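Local coordinates for protein putative agmatinase (Clostridium difficile, PDB 3LHL) that probably hydrolyses agmatine to putrescine and urea, as an arginase-family enzyme that carries a manganese cluster in its active site, at residues A[111-123]-A[192-205]. Sequence-based numbering, arbitrary orientation.
With MN (manganese (II) ion), chain C; MN (manganese (II) ion), chain B.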
loop_
_atom_site.group_PDB
_atom_site.type_symbol
_atom_site.label_atom_id
_atom_site.label_comp_id
_atom_site.label_asym_id
_atom_site.label_seq_id
_atom_site.Cartn_x
_atom_site.Cartn_y
_atom_site.Cartn_z
ATOM N N LYS A 111 17.998 4.210 -0.125
ATOM C CA LYS A 111 18.489 5.071 0.938
ATOM C C LYS A 111 18.442 4.389 2.307
ATOM O O LYS A 111 19.377 4.500 3.096
ATOM C CB LYS A 111 17.675 6.365 0.990
ATOM C CG LYS A 111 18.024 7.245 2.176
ATOM C CD LYS A 111 17.078 8.422 2.306
ATOM C CE LYS A 111 17.359 9.198 3.583
ATOM N NZ LYS A 111 16.418 10.334 3.736
ATOM N N TYR A 112 17.347 3.684 2.579
ATOM C CA TYR A 112 17.160 2.995 3.854
ATOM C C TYR A 112 17.421 1.498 3.711
ATOM O O TYR A 112 16.492 0.698 3.650
ATOM C CB TYR A 112 15.735 3.235 4.348
ATOM C CG TYR A 112 15.420 4.689 4.626
ATOM C CD1 TYR A 112 15.886 5.314 5.785
ATOM C CD2 TYR A 112 14.631 5.436 3.751
ATOM C CE1 TYR A 112 15.569 6.641 6.068
ATOM C CE2 TYR A 112 14.306 6.766 4.025
ATOM C CZ TYR A 112 14.775 7.363 5.190
ATOM O OH TYR A 112 14.423 8.666 5.504
ATOM N N ASN A 113 18.696 1.127 3.668
ATOM C CA ASN A 113 19.090 -0.267 3.510
ATOM C C ASN A 113 18.484 -1.173 4.576
ATOM O O ASN A 113 18.091 -2.302 4.287
ATOM C CB ASN A 113 20.612 -0.394 3.551
ATOM C CG ASN A 113 21.096 -1.746 3.054
ATOM O OD1 ASN A 113 21.993 -2.356 3.640
ATOM N ND2 ASN A 113 20.509 -2.215 1.959
ATOM N N ASP A 114 18.420 -0.684 5.808
ATOM C CA ASP A 114 17.863 -1.466 6.905
ATOM C C ASP A 114 16.404 -1.090 7.129
ATOM O O ASP A 114 16.063 -0.453 8.123
ATOM C CB ASP A 114 18.667 -1.219 8.184
ATOM C CG ASP A 114 18.052 -1.896 9.393
ATOM O OD1 ASP A 114 17.789 -3.120 9.317
ATOM O OD2 ASP A 114 17.834 -1.206 10.416
ATOM N N ILE A 115 15.539 -1.490 6.208
ATOM C CA ILE A 115 14.130 -1.148 6.320
ATOM C C ILE A 115 13.235 -2.367 6.491
ATOM O O ILE A 115 13.571 -3.464 6.056
ATOM C CB ILE A 115 13.672 -0.338 5.077
ATOM C CG1 ILE A 115 12.231 0.139 5.261
ATOM C CG2 ILE A 115 13.798 -1.192 3.822
ATOM C CD1 ILE A 115 11.749 1.063 4.162
ATOM N N TYR A 116 12.095 -2.163 7.143
ATOM C CA TYR A 116 11.124 -3.228 7.373
ATOM C C TYR A 116 9.884 -2.970 6.526
ATOM O O TYR A 116 9.537 -1.823 6.246
ATOM C CB TYR A 116 10.756 -3.285 8.856
ATOM C CG TYR A 116 11.928 -3.677 9.724
ATOM C CD1 TYR A 116 12.223 -5.020 9.964
ATOM C CD2 TYR A 116 12.779 -2.711 10.254
ATOM C CE1 TYR A 116 13.340 -5.394 10.705
ATOM C CE2 TYR A 116 13.903 -3.072 10.996
ATOM C CZ TYR A 116 14.178 -4.417 11.217
ATOM O OH TYR A 116 15.298 -4.784 11.929
ATOM N N VAL A 117 9.218 -4.044 6.120
ATOM C CA VAL A 117 8.031 -3.939 5.288
ATOM C C VAL A 117 6.765 -4.429 5.991
ATOM O O VAL A 117 6.713 -5.557 6.483
ATOM C CB VAL A 117 8.199 -4.762 3.985
ATOM C CG1 VAL A 117 6.935 -4.666 3.140
ATOM C CG2 VAL A 117 9.412 -4.275 3.208
ATOM N N ILE A 118 5.753 -3.570 6.046
ATOM C CA ILE A 118 4.477 -3.940 6.640
ATOM C C ILE A 118 3.543 -4.137 5.450
ATOM O O ILE A 118 3.344 -3.226 4.641
ATOM C CB ILE A 118 3.962 -2.846 7.605
ATOM C CG1 ILE A 118 4.842 -2.840 8.866
ATOM C CG2 ILE A 118 2.499 -3.104 7.976
ATOM C CD1 ILE A 118 4.416 -1.849 9.945
ATOM N N HIS A 119 2.988 -5.342 5.350
ATOM C CA HIS A 119 2.136 -5.732 4.232
ATOM C C HIS A 119 0.714 -6.184 4.601
ATOM O O HIS A 119 0.530 -7.177 5.304
ATOM C CB HIS A 119 2.881 -6.840 3.477
ATOM C CG HIS A 119 2.104 -7.489 2.373
ATOM N ND1 HIS A 119 1.561 -6.781 1.320
ATOM C CD2 HIS A 119 1.849 -8.795 2.118
ATOM C CE1 HIS A 119 1.009 -7.623 0.464
ATOM N NE2 HIS A 119 1.171 -8.852 0.924
ATOM N N PHE A 120 -0.284 -5.442 4.128
ATOM C CA PHE A 120 -1.690 -5.772 4.363
ATOM C C PHE A 120 -2.235 -6.283 3.036
ATOM O O PHE A 120 -2.079 -5.634 1.996
ATOM C CB PHE A 120 -2.466 -4.536 4.832
ATOM C CG PHE A 120 -2.244 -4.201 6.282
ATOM C CD1 PHE A 120 -2.968 -4.852 7.278
ATOM C CD2 PHE A 120 -1.288 -3.261 6.654
ATOM C CE1 PHE A 120 -2.742 -4.572 8.628
ATOM C CE2 PHE A 120 -1.052 -2.975 8.006
ATOM C CZ PHE A 120 -1.778 -3.629 8.992
ATOM N N ASP A 121 -2.890 -7.434 3.069
ATOM C CA ASP A 121 -3.369 -8.029 1.832
ATOM C C ASP A 121 -4.259 -9.235 2.121
ATOM O O ASP A 121 -4.207 -9.817 3.210
ATOM C CB ASP A 121 -2.151 -8.506 1.027
ATOM C CG ASP A 121 -2.367 -8.457 -0.481
ATOM O OD1 ASP A 121 -3.366 -9.029 -0.978
ATOM O OD2 ASP A 121 -1.514 -7.846 -1.163
ATOM N N ALA A 122 -5.066 -9.610 1.134
ATOM C CA ALA A 122 -5.920 -10.781 1.255
ATOM C C ALA A 122 -5.094 -11.928 0.682
ATOM O O ALA A 122 -5.316 -13.101 1.010
ATOM C CB ALA A 122 -7.179 -10.595 0.447
ATOM N N HIS A 123 -4.123 -11.568 -0.158
ATOM C CA HIS A 123 -3.245 -12.536 -0.812
ATOM C C HIS A 123 -1.794 -12.441 -0.349
ATOM O O HIS A 123 -1.309 -11.359 0.000
ATOM C CB HIS A 123 -3.309 -12.344 -2.331
ATOM C CG HIS A 123 -4.701 -12.182 -2.851
ATOM N ND1 HIS A 123 -5.331 -10.957 -2.917
ATOM C CD2 HIS A 123 -5.618 -13.100 -3.242
ATOM C CE1 HIS A 123 -6.577 -11.128 -3.323
ATOM N NE2 HIS A 123 -6.776 -12.419 -3.527
ATOM N N LEU A 192 8.750 -3.218 16.393
ATOM C CA LEU A 192 9.503 -2.492 15.381
ATOM C C LEU A 192 9.768 -1.068 15.850
ATOM O O LEU A 192 9.979 -0.163 15.040
ATOM C CB LEU A 192 8.721 -2.457 14.065
ATOM C CG LEU A 192 8.859 -3.629 13.094
ATOM C CD1 LEU A 192 8.768 -4.944 13.826
ATOM C CD2 LEU A 192 7.767 -3.522 12.042
ATOM N N ASN A 193 9.748 -0.880 17.164
ATOM C CA ASN A 193 9.977 0.429 17.768
ATOM C C ASN A 193 11.244 1.092 17.239
ATOM O O ASN A 193 12.326 0.510 17.293
ATOM C CB ASN A 193 10.067 0.288 19.290
ATOM C CG ASN A 193 10.168 1.626 19.998
ATOM O OD1 ASN A 193 11.179 2.322 19.899
ATOM N ND2 ASN A 193 9.111 1.995 20.712
ATOM N N GLY A 194 11.091 2.306 16.719
ATOM C CA GLY A 194 12.219 3.060 16.199
ATOM C C GLY A 194 12.784 2.610 14.866
ATOM O O GLY A 194 13.825 3.103 14.444
ATOM N N LYS A 195 12.111 1.682 14.193
ATOM C CA LYS A 195 12.595 1.192 12.913
ATOM C C LYS A 195 11.975 1.907 11.717
ATOM O O LYS A 195 10.940 2.565 11.838
ATOM C CB LYS A 195 12.355 -0.315 12.803
ATOM C CG LYS A 195 13.186 -1.131 13.789
ATOM C CD LYS A 195 14.671 -0.829 13.624
ATOM C CE LYS A 195 15.516 -1.518 14.685
ATOM N NZ LYS A 195 15.392 -2.998 14.626
ATOM N N ASN A 196 12.631 1.781 10.566
ATOM C CA ASN A 196 12.167 2.401 9.333
ATOM C C ASN A 196 11.271 1.412 8.601
ATOM O O ASN A 196 11.642 0.258 8.372
ATOM C CB ASN A 196 13.361 2.792 8.465
ATOM C CG ASN A 196 14.236 3.833 9.129
ATOM O OD1 ASN A 196 15.464 3.723 9.131
ATOM N ND2 ASN A 196 13.609 4.857 9.695
ATOM N N ILE A 197 10.091 1.882 8.221
ATOM C CA ILE A 197 9.113 1.028 7.577
ATOM C C ILE A 197 8.589 1.490 6.219
ATOM O O ILE A 197 8.434 2.687 5.961
ATOM C CB ILE A 197 7.881 0.835 8.534
ATOM C CG1 ILE A 197 8.197 -0.212 9.607
ATOM C CG2 ILE A 197 6.635 0.438 7.751
ATOM C CD1 ILE A 197 9.230 0.218 10.634
ATOM N N TYR A 198 8.339 0.521 5.345
ATOM C CA TYR A 198 7.718 0.813 4.063
ATOM C C TYR A 198 6.362 0.140 4.232
ATOM O O TYR A 198 6.285 -1.078 4.401
ATOM C CB TYR A 198 8.432 0.175 2.878
ATOM C CG TYR A 198 7.771 0.586 1.577
ATOM C CD1 TYR A 198 8.223 1.693 0.861
ATOM C CD2 TYR A 198 6.625 -0.068 1.119
ATOM C CE1 TYR A 198 7.545 2.143 -0.276
ATOM C CE2 TYR A 198 5.940 0.374 -0.011
ATOM C CZ TYR A 198 6.404 1.481 -0.705
ATOM O OH TYR A 198 5.713 1.936 -1.810
ATOM N N LEU A 199 5.299 0.931 4.212
ATOM C CA LEU A 199 3.955 0.397 4.390
ATOM C C LEU A 199 3.215 0.236 3.073
ATOM O O LEU A 199 2.937 1.216 2.386
ATOM C CB LEU A 199 3.161 1.319 5.315
ATOM C CG LEU A 199 1.671 1.040 5.512
ATOM C CD1 LEU A 199 1.466 -0.302 6.196
ATOM C CD2 LEU A 199 1.067 2.169 6.344
ATOM N N THR A 200 2.905 -1.005 2.719
ATOM C CA THR A 200 2.175 -1.284 1.491
ATOM C C THR A 200 0.837 -1.925 1.841
ATOM O O THR A 200 0.777 -3.014 2.418
ATOM C CB THR A 200 2.971 -2.224 0.540
ATOM O OG1 THR A 200 2.175 -2.504 -0.622
ATOM C CG2 THR A 200 3.340 -3.532 1.241
ATOM N N ILE A 201 -0.236 -1.235 1.486
ATOM C CA ILE A 201 -1.579 -1.710 1.774
ATOM C C ILE A 201 -2.385 -2.081 0.530
ATOM O O ILE A 201 -2.777 -1.209 -0.253
ATOM C CB ILE A 201 -2.377 -0.642 2.567
ATOM C CG1 ILE A 201 -1.798 -0.510 3.975
ATOM C CG2 ILE A 201 -3.866 -1.009 2.615
ATOM C CD1 ILE A 201 -2.483 0.544 4.822
ATOM N N ASP A 202 -2.612 -3.378 0.342
ATOM C CA ASP A 202 -3.437 -3.845 -0.764
ATOM C C ASP A 202 -4.843 -3.721 -0.175
ATOM O O ASP A 202 -5.172 -4.408 0.792
ATOM C CB ASP A 202 -3.145 -5.306 -1.089
ATOM C CG ASP A 202 -3.984 -5.818 -2.235
ATOM O OD1 ASP A 202 -5.183 -5.483 -2.281
ATOM O OD2 ASP A 202 -3.453 -6.558 -3.083
ATOM N N LEU A 203 -5.663 -2.838 -0.736
ATOM C CA LEU A 203 -7.005 -2.623 -0.212
ATOM C C LEU A 203 -7.909 -3.852 -0.171
ATOM O O LEU A 203 -8.908 -3.847 0.551
ATOM C CB LEU A 203 -7.692 -1.482 -0.971
ATOM C CG LEU A 203 -6.993 -0.118 -0.834
ATOM C CD1 LEU A 203 -7.611 0.890 -1.789
ATOM C CD2 LEU A 203 -7.089 0.368 0.608
ATOM N N ASP A 204 -7.589 -4.908 -0.921
ATOM C CA ASP A 204 -8.448 -6.087 -0.855
ATOM C C ASP A 204 -8.257 -6.840 0.458
ATOM O O ASP A 204 -8.790 -7.929 0.636
ATOM C CB ASP A 204 -8.240 -7.039 -2.048
ATOM C CG ASP A 204 -6.867 -7.681 -2.077
ATOM O OD1 ASP A 204 -6.238 -7.856 -1.012
ATOM O OD2 ASP A 204 -6.425 -8.033 -3.187
ATOM N N VAL A 205 -7.487 -6.262 1.379
ATOM C CA VAL A 205 -7.305 -6.894 2.676
ATOM C C VAL A 205 -8.676 -6.803 3.350
ATOM O O VAL A 205 -9.025 -7.619 4.206
ATOM C CB VAL A 205 -6.247 -6.160 3.546
ATOM C CG1 VAL A 205 -6.743 -4.764 3.941
ATOM C CG2 VAL A 205 -5.936 -6.991 4.778
HETATM MN MN MN C . -4.504 -8.677 -2.957
HETATM MN MN MN B . -1.496 -7.581 -3.317
HETATM O O HOH W 1 14.873 0.335 10.183
HETATM O O HOH W 2 17.431 -3.265 12.278
#
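Asp121 and Asp202 meet at a pair of manganese ions, which both carboxylates bridge, but differently. Asp121 divides its oxygens, OD1 to the chain C manganese and OD2 to the chain B ion at 2.2 Å. Asp202 instead uses the single atom OD2 for both metals. Its CG stands anti to the backbone N (chi1 -180°), extending the carboxylate past the strand end. There Asp202 OD2 lies 3.0 Å from Asp121 OD2, two acceptors held together by metal. The chain C ion also takes His123 ND1 and Asp204 OD2, the latter in the imidazole plane at its edge; Asp204 OD1 is a longer 2.7 Å from this ion. His98 and Asp125 complete the chain B site. Second-shell bonds fix the carboxylates: Asp121 OD1 accepts from His123 N, closing an Asx turn, with the donor 37° out of the carboxylate plane, while Ala122 N reaches Asp204 OD1 nearly along its C-O direction.

Behind the metals, strands 115-120 and 196-202 run parallel in the central sheet, joined by six backbone bonds from Tyr116 N–Asn196 O to Asp202 N–Phe120 O. Lys195, bent at chi2 and chi4, crosses the Tyr116 ring obliquely, its CB 3.5 Å from Tyr116 CD2; a water links Tyr116 OH with Lys195 NZ. Ile118 CG2 presses tightly on Leu199 CD1 (3.5 Å). The Phe120 ring receives Leu199 CD1 at its edge, and its CD2 lies 3.9 Å from CG1 of Ile201, whose side chain runs alongside. On the opposite face, Thr200 CG2 meets the His119 ring edge, while Thr200 OG1 bonds to His98 and Asp245, tying the strand to a metal ligand. These ions form the pair typical of the arginase family, with a further manganese close to Asp202; their charge probably offsets the crowding of three aspartates at these strand ends.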